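Side-chain contacts in membrane-bound lytic murein transglycosylase A (Burkholderia pseudomallei, PDB 6QK4), which probably cleaves the beta-1,4 linkage between MurNAc and GlcNAc in peptidoglycan, leaving a 1,6-anhydro bond in the MurNAc residue: residues C65-R70 / R80-T85; G206-G211 / Q216-W221; S278-G283 / G339-L344; T290-T295 / Y320-G325. All coordinates share one frame; numbering follows the deposited sequence.

Interactions 1 and 3 are buried, interactions 2 and 4 only partly so, and the chemistry follows. Interaction 1 joins two helices through a phenylalanine and two alanines; interaction 3 joins a loop to strand 336-346 through isoleucine, methionine and leucine. Both are apolar. Interactions 2 and 4 each set a tryptophan against a charged side chain, but only in interaction 2 does the indole N-H bond to it. Interactions 3 and 4 lie in the 3D domain range and touch, since strands 285-291 and 336-346 are neighbours. Interaction 2 belongs to the MltA-specific insert, its centre about 46 Å from that of interaction 1, on the opposite side of the chain's centre.

Interaction 1. Residues C65-R70 / R80-T85; sequences CAAAMR and RTFFET
Ala67 and Ala68, successive residues of helix 62-68, both press their methyl groups on one ring, that of Phe82 in helix 76-86. They follow closely on Cys65, two residues before Ala67, which forms a disulfide with Cys52 of helix 44-55. Ala67 CB lies at the ring edge, near the ring plane, 3.7 Å from Phe82 CE1. At Ala68 the contact widens from methyl to backbone. Its CB is 3.7 Å from Phe82 CZ, in an oblique position, while its amide N stands 3.7 Å from Phe82 CE1. Because neither alanine has anything beyond CB, the ring reaches the helix backbone itself, and the closest approach of CA atoms, Ala68 to Phe82, is 7.6 Å.

Helix 44-55 completes a three-helix cluster here: its Leu48 touches both Ala68 and Phe82. Met69 also leans on that third helix, against Arg49 and Cys52.

Within helix 76-86, Phe82 has CG anti to its own nitrogen (chi1 164°), which carries the ring across to the alanines. At the opposite edge of the ring, Phe82 CD2 sits 3.8 Å above the plane of the Phe83 ring, over its centre. Just before Phe82, Thr81 O accepts two bonds from opposite faces of its carbonyl plane, both from Thr85 one turn later: one from Thr85 N and one from Thr85 OG1, the latter at 2.7 Å.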
# COMPACT_ATOMS: atom_id res chain seq x y z
N CYS A 65 -17.21 4.04 19.89
CA CYS A 65 -17.19 2.68 19.38
C CYS A 65 -18.53 1.98 19.57
O CYS A 65 -19.00 1.27 18.68
CB CYS A 65 -16.07 1.89 20.03
SG CYS A 65 -14.51 2.30 19.15
N ALA A 66 -19.19 2.21 20.71
CA ALA A 66 -20.54 1.65 20.88
C ALA A 66 -21.50 2.15 19.79
O ALA A 66 -22.25 1.36 19.20
CB ALA A 66 -21.07 1.95 22.29
N ALA A 67 -21.48 3.46 19.50
CA ALA A 67 -22.34 3.99 18.45
C ALA A 67 -21.92 3.48 17.09
O ALA A 67 -22.76 3.22 16.22
CB ALA A 67 -22.31 5.52 18.47
N ALA A 68 -20.60 3.31 16.90
CA ALA A 68 -20.13 2.90 15.58
C ALA A 68 -20.65 1.52 15.21
O ALA A 68 -20.92 1.25 14.03
CB ALA A 68 -18.60 2.94 15.54
N MET A 69 -20.82 0.65 16.20
CA MET A 69 -21.28 -0.70 15.91
C MET A 69 -22.73 -0.70 15.45
O MET A 69 -23.20 -1.71 14.91
CB MET A 69 -21.10 -1.59 17.15
CG MET A 69 -19.65 -1.78 17.56
SD MET A 69 -18.63 -2.52 16.25
CE MET A 69 -17.18 -1.52 16.35
N ARG A 70 -23.45 0.41 15.61
CA ARG A 70 -24.82 0.47 15.11
C ARG A 70 -24.92 0.94 13.64
O ARG A 70 -26.02 0.98 13.08
CB ARG A 70 -25.67 1.36 16.05
CG ARG A 70 -25.32 1.08 17.55
CD ARG A 70 -26.47 1.28 18.54
NE ARG A 70 -27.30 2.43 18.21
CZ ARG A 70 -27.12 3.65 18.72
NH1 ARG A 70 -26.13 3.86 19.58
NH2 ARG A 70 -27.92 4.65 18.36
N ARG A 80 -21.85 10.05 8.15
CA ARG A 80 -21.38 11.44 8.22
C ARG A 80 -21.86 12.08 9.52
O ARG A 80 -21.09 12.75 10.22
CB ARG A 80 -21.88 12.26 7.02
CG ARG A 80 -21.25 13.65 6.89
CD ARG A 80 -21.68 14.32 5.60
NE ARG A 80 -21.25 13.62 4.38
CZ ARG A 80 -20.02 13.70 3.84
NH1 ARG A 80 -19.04 14.41 4.44
NH2 ARG A 80 -19.76 13.04 2.71
N THR A 81 -23.13 11.86 9.87
CA THR A 81 -23.64 12.43 11.12
C THR A 81 -22.89 11.89 12.33
O THR A 81 -22.54 12.63 13.28
CB THR A 81 -25.13 12.13 11.20
OG1 THR A 81 -25.71 12.85 10.14
CG2 THR A 81 -25.69 12.58 12.55
N PHE A 82 -22.57 10.61 12.30
CA PHE A 82 -21.79 10.03 13.38
C PHE A 82 -20.45 10.74 13.53
O PHE A 82 -20.02 11.02 14.64
CB PHE A 82 -21.59 8.53 13.11
CG PHE A 82 -20.51 7.91 13.93
CD1 PHE A 82 -20.81 7.48 15.19
CD2 PHE A 82 -19.22 7.72 13.42
CE1 PHE A 82 -19.88 6.88 16.01
CE2 PHE A 82 -18.26 7.12 14.25
CZ PHE A 82 -18.58 6.67 15.55
N PHE A 83 -19.68 10.87 12.44
CA PHE A 83 -18.35 11.45 12.61
C PHE A 83 -18.46 12.91 13.10
O PHE A 83 -17.66 13.35 13.93
CB PHE A 83 -17.58 11.36 11.27
CG PHE A 83 -17.11 9.99 10.96
CD1 PHE A 83 -16.13 9.41 11.76
CD2 PHE A 83 -17.61 9.27 9.89
CE1 PHE A 83 -15.63 8.11 11.48
CE2 PHE A 83 -17.11 7.97 9.60
CZ PHE A 83 -16.14 7.41 10.41
N GLU A 84 -19.48 13.63 12.62
CA GLU A 84 -19.64 15.05 12.97
C GLU A 84 -20.05 15.19 14.42
O GLU A 84 -19.70 16.17 15.08
CB GLU A 84 -20.66 15.72 12.04
CG GLU A 84 -20.13 15.92 10.59
CD GLU A 84 -21.13 16.59 9.73
OE1 GLU A 84 -22.22 16.93 10.30
OE2 GLU A 84 -20.93 16.76 8.53
N THR A 85 -20.73 14.18 14.96
CA THR A 85 -21.29 14.17 16.31
C THR A 85 -20.29 13.66 17.35
O THR A 85 -20.26 14.18 18.47
CB THR A 85 -22.56 13.28 16.34
OG1 THR A 85 -23.58 13.84 15.51
CG2 THR A 85 -23.11 13.07 17.75

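Interaction 2. Residues G206-G211 / Q216-W221; sequences GELGAG and QGIKAW
Glu207 and Trp221 form the tight part of this contact. Trp221 NE1 donates to Glu207 OE1 at 2.8 Å, with an N-H...O angle of 169°, and the oxygen lies in the indole plane. OE1 is met on its anti side, somewhat out of the carboxylate plane, and the carboxylate and ring planes stand 80° apart. A bend at chi2 (-82°) turns the carboxylate toward the indole N-H, and Glu207 CB also comes near, 3.3 Å from Trp221 NE1. The other oxygen, OE2, makes a salt bridge with Arg228, so each carboxylate oxygen has its own partner.

This lies at a helix-loop-helix junction of the MltA-specific insert. Helix 198-204 ends in a Schellman motif with Gly206, of positive phi, as its C' residue, and the chain then runs as loop towards helix 215-224.

Leu208 makes a looser approach to that second helix. Its CD1 is 4.1 Å from Ile218 CG1, the two side chains crossing at about a right angle, and its CD2 is 4.2 Å from Trp221 CB. Leu202 and Leu203 of the preceding helix also touch Leu208. The solvent side is that of the loop, where Glu207 and Leu208 stay partly exposed, whereas Trp221 and Ile218 are buried.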
# COMPACT_ATOMS: atom_id res chain seq x y z
N GLY A 206 13.23 2.72 -26.18
CA GLY A 206 12.19 3.04 -27.13
C GLY A 206 11.08 2.02 -27.28
O GLY A 206 10.22 2.19 -28.15
N GLU A 207 11.03 0.98 -26.44
CA GLU A 207 9.96 -0.01 -26.58
C GLU A 207 8.64 0.46 -25.97
O GLU A 207 7.57 -0.06 -26.34
CB GLU A 207 10.38 -1.35 -25.97
CG GLU A 207 11.56 -1.97 -26.73
CD GLU A 207 11.13 -2.72 -27.99
OE1 GLU A 207 9.94 -3.12 -28.11
OE2 GLU A 207 12.00 -2.93 -28.87
N LEU A 208 8.69 1.43 -25.06
CA LEU A 208 7.51 1.94 -24.38
C LEU A 208 7.54 3.45 -24.42
O LEU A 208 8.61 4.05 -24.24
CB LEU A 208 7.43 1.52 -22.88
CG LEU A 208 6.97 0.10 -22.59
CD1 LEU A 208 6.94 -0.16 -21.09
CD2 LEU A 208 5.63 -0.27 -23.28
N GLY A 209 6.36 4.07 -24.60
CA GLY A 209 6.28 5.51 -24.56
C GLY A 209 6.31 6.09 -23.15
O GLY A 209 6.02 5.40 -22.17
N ALA A 210 6.68 7.38 -23.07
CA ALA A 210 6.75 8.14 -21.82
C ALA A 210 5.62 7.78 -20.85
O ALA A 210 5.86 7.62 -19.64
CB ALA A 210 6.71 9.66 -22.10
N GLY A 211 4.41 7.60 -21.35
CA GLY A 211 3.32 7.31 -20.41
C GLY A 211 3.41 5.96 -19.69
O GLY A 211 2.97 5.84 -18.54
N GLN A 216 1.12 -2.54 -15.73
CA GLN A 216 0.23 -3.02 -16.79
C GLN A 216 0.84 -2.83 -18.17
O GLN A 216 0.64 -3.68 -19.05
CB GLN A 216 -1.12 -2.34 -16.71
CG GLN A 216 -2.00 -2.97 -15.64
CD GLN A 216 -2.20 -4.47 -15.82
OE1 GLN A 216 -2.19 -5.24 -14.83
NE2 GLN A 216 -2.40 -4.91 -17.08
N GLY A 217 1.58 -1.74 -18.40
CA GLY A 217 2.16 -1.54 -19.73
C GLY A 217 3.28 -2.53 -20.01
O GLY A 217 3.45 -3.00 -21.15
N ILE A 218 4.03 -2.88 -18.97
CA ILE A 218 5.09 -3.87 -19.11
C ILE A 218 4.48 -5.24 -19.39
O ILE A 218 4.93 -5.97 -20.30
CB ILE A 218 5.96 -3.87 -17.84
CG1 ILE A 218 6.67 -2.50 -17.69
CG2 ILE A 218 6.94 -5.11 -17.85
CD1 ILE A 218 7.40 -2.33 -16.39
N LYS A 219 3.42 -5.61 -18.66
CA LYS A 219 2.71 -6.86 -18.96
C LYS A 219 2.23 -6.88 -20.40
O LYS A 219 2.22 -7.93 -21.05
CB LYS A 219 1.51 -7.06 -18.03
CG LYS A 219 1.80 -7.49 -16.61
CD LYS A 219 0.51 -8.01 -15.96
CE LYS A 219 0.62 -8.11 -14.46
NZ LYS A 219 -0.63 -7.73 -13.70
N ALA A 220 1.79 -5.73 -20.91
CA ALA A 220 1.24 -5.73 -22.26
C ALA A 220 2.36 -5.95 -23.27
O ALA A 220 2.25 -6.78 -24.18
CB ALA A 220 0.50 -4.42 -22.53
N TRP A 221 3.47 -5.23 -23.08
CA TRP A 221 4.65 -5.43 -23.92
C TRP A 221 5.13 -6.87 -23.89
O TRP A 221 5.55 -7.41 -24.92
CB TRP A 221 5.76 -4.48 -23.47
CG TRP A 221 6.96 -4.55 -24.35
CD1 TRP A 221 7.26 -3.73 -25.42
CD2 TRP A 221 8.05 -5.47 -24.23
NE1 TRP A 221 8.47 -4.10 -25.97
CE2 TRP A 221 8.97 -5.17 -25.26
CE3 TRP A 221 8.34 -6.52 -23.35
CZ2 TRP A 221 10.16 -5.88 -25.43
CZ3 TRP A 221 9.51 -7.23 -23.52
CH2 TRP A 221 10.41 -6.91 -24.54

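Interaction 3. Residues S278-G283 / G339-L344; sequences SSIPLG and GRMWLL
Ile280, in the loop between strands 272-274 and 285-291, packs against Met341 and Leu343 of strand 336-346, inside the range of the 3D domain, a family grouped with the double-psi beta-barrels. Met341 and Leu343 are two residues apart on the strand, and both direct CB toward the loop, which gives the isoleucine two apolar partners on one strand face.

The hydrocarbon contacts are those with Leu343. Its CD2 lies 4.2 Å from Ile280 CG2 and at the same distance from Ile280 CG1, so one methyl rests against both branches at the CB fork. Phe92 of strand 87-92 touches Ile280 and Leu343, while Val286 of strand 285-291 touches Leu343 and Met341, so the cluster spans strand 336-346 and the two strands paired with it. Ala305 and Val275 also reach Ile280.

Polar groups stay at the margin. The carbonyl oxygen of Ser279 comes no nearer to the strand than 4.5 Å, to Leu343 CD1, and the hydroxyl OG of Ser279 bonds instead to Gly314 O.

The contact with sulfur is the closest of the set. Met341 is extended beyond CG (chi2 178°), which carries its sulfur out toward the loop, and the two side chains lie obliquely to one another. Ile280 CD1, the far end of the longer branch, stops 3.6 Å from Met341 SD and 4.1 Å from Met341 CE.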
# COMPACT_ATOMS: atom_id res chain seq x y z
N SER A 278 4.89 8.50 16.11
CA SER A 278 5.17 9.53 17.09
C SER A 278 4.57 10.87 16.73
O SER A 278 4.45 11.72 17.60
CB SER A 278 6.69 9.67 17.30
OG SER A 278 7.26 10.35 16.19
N SER A 279 4.12 11.07 15.46
CA SER A 279 3.34 12.24 15.08
C SER A 279 1.84 11.99 15.11
O SER A 279 1.08 12.83 15.58
CB SER A 279 3.78 12.69 13.64
OG SER A 279 5.11 13.20 13.68
N ILE A 280 1.41 10.81 14.66
CA ILE A 280 0.01 10.44 14.56
C ILE A 280 -0.13 9.05 15.18
O ILE A 280 0.24 8.03 14.56
CB ILE A 280 -0.45 10.43 13.08
CG1 ILE A 280 -0.15 11.78 12.43
CG2 ILE A 280 -1.92 10.09 13.02
CD1 ILE A 280 -0.37 11.75 10.85
N PRO A 281 -0.66 8.95 16.38
CA PRO A 281 -0.74 7.63 17.05
C PRO A 281 -1.61 6.66 16.26
O PRO A 281 -2.61 7.03 15.65
CB PRO A 281 -1.41 7.96 18.40
CG PRO A 281 -1.14 9.43 18.62
CD PRO A 281 -1.13 10.06 17.24
N LEU A 282 -1.21 5.38 16.29
CA LEU A 282 -2.07 4.38 15.68
C LEU A 282 -3.47 4.44 16.29
O LEU A 282 -3.67 4.62 17.51
CB LEU A 282 -1.46 2.98 15.84
CG LEU A 282 -0.20 2.77 15.02
CD1 LEU A 282 0.44 1.45 15.46
CD2 LEU A 282 -0.41 2.81 13.50
N GLY A 283 -4.47 4.34 15.40
CA GLY A 283 -5.87 4.46 15.77
C GLY A 283 -6.47 5.83 15.45
O GLY A 283 -7.70 5.97 15.48
N GLY A 339 -0.17 17.10 0.30
CA GLY A 339 -1.34 16.79 1.10
C GLY A 339 -1.52 17.66 2.33
O GLY A 339 -0.59 18.33 2.80
N ARG A 340 -2.75 17.63 2.84
CA ARG A 340 -3.16 18.30 4.10
C ARG A 340 -3.91 17.30 4.99
O ARG A 340 -4.65 16.42 4.52
CB ARG A 340 -4.08 19.48 3.81
CG ARG A 340 -3.39 20.61 3.08
CD ARG A 340 -2.33 21.28 3.95
NE ARG A 340 -1.63 22.35 3.20
CZ ARG A 340 -2.06 23.63 3.06
NH1 ARG A 340 -3.24 24.03 3.57
NH2 ARG A 340 -1.30 24.48 2.31
N MET A 341 -3.78 17.48 6.30
CA MET A 341 -4.39 16.55 7.26
C MET A 341 -5.14 17.28 8.36
O MET A 341 -4.71 18.35 8.81
CB MET A 341 -3.33 15.67 7.98
CG MET A 341 -2.79 14.66 7.05
SD MET A 341 -1.51 13.79 8.09
CE MET A 341 -1.04 12.56 6.89
N TRP A 342 -6.25 16.67 8.79
CA TRP A 342 -6.90 16.96 10.07
C TRP A 342 -6.97 15.67 10.86
O TRP A 342 -7.44 14.64 10.34
CB TRP A 342 -8.34 17.48 9.86
CG TRP A 342 -8.37 18.81 9.11
CD1 TRP A 342 -8.63 20.03 9.67
CD2 TRP A 342 -8.07 19.06 7.70
NE1 TRP A 342 -8.53 21.04 8.68
CE2 TRP A 342 -8.14 20.46 7.50
CE3 TRP A 342 -7.68 18.23 6.62
CZ2 TRP A 342 -7.95 21.06 6.23
CZ3 TRP A 342 -7.42 18.84 5.34
CH2 TRP A 342 -7.58 20.25 5.18
N LEU A 343 -6.55 15.71 12.14
CA LEU A 343 -6.69 14.56 13.02
C LEU A 343 -8.01 14.65 13.76
O LEU A 343 -8.40 15.72 14.23
CB LEU A 343 -5.54 14.53 14.03
CG LEU A 343 -4.10 14.56 13.52
CD1 LEU A 343 -3.13 14.06 14.60
CD2 LEU A 343 -3.88 13.70 12.33
N LEU A 344 -8.73 13.55 13.84
CA LEU A 344 -9.97 13.52 14.60
C LEU A 344 -9.69 12.99 16.01
O LEU A 344 -8.98 12.00 16.16
CB LEU A 344 -11.01 12.60 13.96
CG LEU A 344 -11.73 13.09 12.68
CD1 LEU A 344 -10.81 13.34 11.59
CD2 LEU A 344 -12.71 12.06 12.30

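Interaction 4. Residues T290-T295 / Y320-G325; sequences TTRPMT and YFWGLG
The ring of Trp322 meets Arg292 at its edge and Pro293 obliquely, where the loop that follows strand 285-291 packs on strand 317-324, in a partly buried place within the 3D domain range. Trp322 presents the benzene end of its indole. Arg292 NH1 lies at the ring edge, near the ring plane, 3.6 Å from Trp322 CH2 and 3.7 Å from Trp322 CZ3. Since the guanidinium plane is turned 55° from the ring and the nitrogen is not over a face, the geometry is that of edge packing rather than of a cation-pi pair. Extension of Arg292 from CG to NE (chi2 -158°) brings NH1 to this edge, although CB starts off to the side of residues 320-325.

Pro293 and Trp322 come from opposite directions, the proline oblique to the ring, with Pro293 CD 3.6 Å from Trp322 CZ2 and Pro293 CG 3.9 Å from the same carbon. Pro293 and Trp322 both touch Gln331 of helix 326-334, which follows strand 317-324 and has Gly325 at its N-cap. Strand and helix lie in the 3D domain range, whose family is grouped with the double-psi beta-barrels.

One face of the indole is covered from its own strand, where Tyr320 CE2 stands 3.6 Å above the Trp322 plane, over the ring centre. The hydroxyl of Tyr320 bonds to Glu270 OE1, and the side chain of Trp322 packs on the same Glu270.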
# COMPACT_ATOMS: atom_id res chain seq x y z
N THR A 290 -5.67 15.50 -0.72
CA THR A 290 -4.49 15.28 -1.58
C THR A 290 -4.99 15.20 -3.05
O THR A 290 -6.05 15.74 -3.36
CB THR A 290 -3.66 14.08 -1.05
OG1 THR A 290 -2.48 13.98 -1.85
CG2 THR A 290 -4.40 12.72 -1.19
N THR A 291 -4.25 14.53 -3.93
CA THR A 291 -4.69 14.34 -5.31
C THR A 291 -4.40 12.91 -5.75
O THR A 291 -3.58 12.22 -5.15
CB THR A 291 -4.01 15.32 -6.31
OG1 THR A 291 -2.59 15.29 -6.10
CG2 THR A 291 -4.48 16.75 -6.07
N ARG A 292 -5.05 12.50 -6.87
CA ARG A 292 -4.84 11.15 -7.40
C ARG A 292 -3.59 11.11 -8.26
O ARG A 292 -3.36 12.01 -9.05
CB ARG A 292 -6.01 10.74 -8.26
CG ARG A 292 -7.33 10.69 -7.58
CD ARG A 292 -8.26 9.78 -8.37
NE ARG A 292 -9.38 9.49 -7.50
CZ ARG A 292 -9.55 8.35 -6.86
NH1 ARG A 292 -8.69 7.36 -7.05
NH2 ARG A 292 -10.61 8.20 -6.07
N PRO A 293 -2.84 10.02 -8.21
CA PRO A 293 -1.52 10.00 -8.86
C PRO A 293 -1.52 10.16 -10.38
O PRO A 293 -0.58 10.77 -10.92
CB PRO A 293 -0.96 8.63 -8.45
CG PRO A 293 -2.09 7.86 -7.79
CD PRO A 293 -3.08 8.90 -7.28
N MET A 294 -2.47 9.58 -11.10
CA MET A 294 -2.28 9.63 -12.56
C MET A 294 -3.06 10.75 -13.21
O MET A 294 -2.59 11.38 -14.17
CB MET A 294 -2.66 8.30 -13.23
CG MET A 294 -2.16 7.07 -12.47
SD MET A 294 -0.48 6.67 -12.97
CE MET A 294 -0.65 5.02 -13.63
N THR A 295 -4.22 11.06 -12.65
CA THR A 295 -5.05 12.11 -13.22
C THR A 295 -4.86 13.44 -12.53
O THR A 295 -5.36 14.46 -13.04
CB THR A 295 -6.51 11.77 -13.08
OG1 THR A 295 -6.81 11.71 -11.68
CG2 THR A 295 -6.79 10.40 -13.75
N TYR A 320 -0.53 6.02 1.66
CA TYR A 320 -1.94 5.70 1.42
C TYR A 320 -2.06 4.25 0.93
O TYR A 320 -1.45 3.89 -0.09
CB TYR A 320 -2.44 6.68 0.35
CG TYR A 320 -3.89 6.69 0.02
CD1 TYR A 320 -4.81 7.31 0.86
CD2 TYR A 320 -4.36 6.11 -1.12
CE1 TYR A 320 -6.16 7.34 0.54
CE2 TYR A 320 -5.70 6.17 -1.49
CZ TYR A 320 -6.60 6.78 -0.65
OH TYR A 320 -7.93 6.80 -0.99
N PHE A 321 -2.85 3.42 1.63
CA PHE A 321 -2.98 2.02 1.23
C PHE A 321 -4.00 1.92 0.10
O PHE A 321 -5.20 2.09 0.33
CB PHE A 321 -3.38 1.13 2.41
CG PHE A 321 -3.54 -0.30 2.05
CD1 PHE A 321 -2.46 -1.02 1.56
CD2 PHE A 321 -4.76 -0.93 2.18
CE1 PHE A 321 -2.61 -2.37 1.23
CE2 PHE A 321 -4.94 -2.25 1.87
CZ PHE A 321 -3.83 -3.01 1.42
N TRP A 322 -3.51 1.64 -1.12
CA TRP A 322 -4.39 1.53 -2.28
C TRP A 322 -5.13 0.21 -2.38
O TRP A 322 -6.16 0.17 -3.06
CB TRP A 322 -3.57 1.77 -3.57
CG TRP A 322 -3.38 3.20 -3.85
CD1 TRP A 322 -2.28 3.96 -3.55
CD2 TRP A 322 -4.35 4.09 -4.42
NE1 TRP A 322 -2.48 5.24 -3.95
CE2 TRP A 322 -3.74 5.36 -4.48
CE3 TRP A 322 -5.65 3.93 -4.89
CZ2 TRP A 322 -4.39 6.48 -5.01
CZ3 TRP A 322 -6.30 5.05 -5.41
CH2 TRP A 322 -5.66 6.30 -5.47
N GLY A 323 -4.72 -0.86 -1.65
CA GLY A 323 -5.47 -2.08 -1.80
C GLY A 323 -4.60 -3.22 -2.34
O GLY A 323 -3.36 -3.16 -2.25
N LEU A 324 -5.25 -4.25 -2.89
CA LEU A 324 -4.60 -5.48 -3.35
C LEU A 324 -4.53 -5.51 -4.87
O LEU A 324 -5.49 -5.14 -5.55
CB LEU A 324 -5.35 -6.75 -2.93
CG LEU A 324 -5.64 -7.00 -1.45
CD1 LEU A 324 -6.21 -8.40 -1.27
CD2 LEU A 324 -4.42 -6.86 -0.66
N GLY A 325 -3.42 -6.01 -5.40
CA GLY A 325 -3.34 -6.29 -6.82
C GLY A 325 -2.66 -5.20 -7.63
O GLY A 325 -2.24 -4.15 -7.12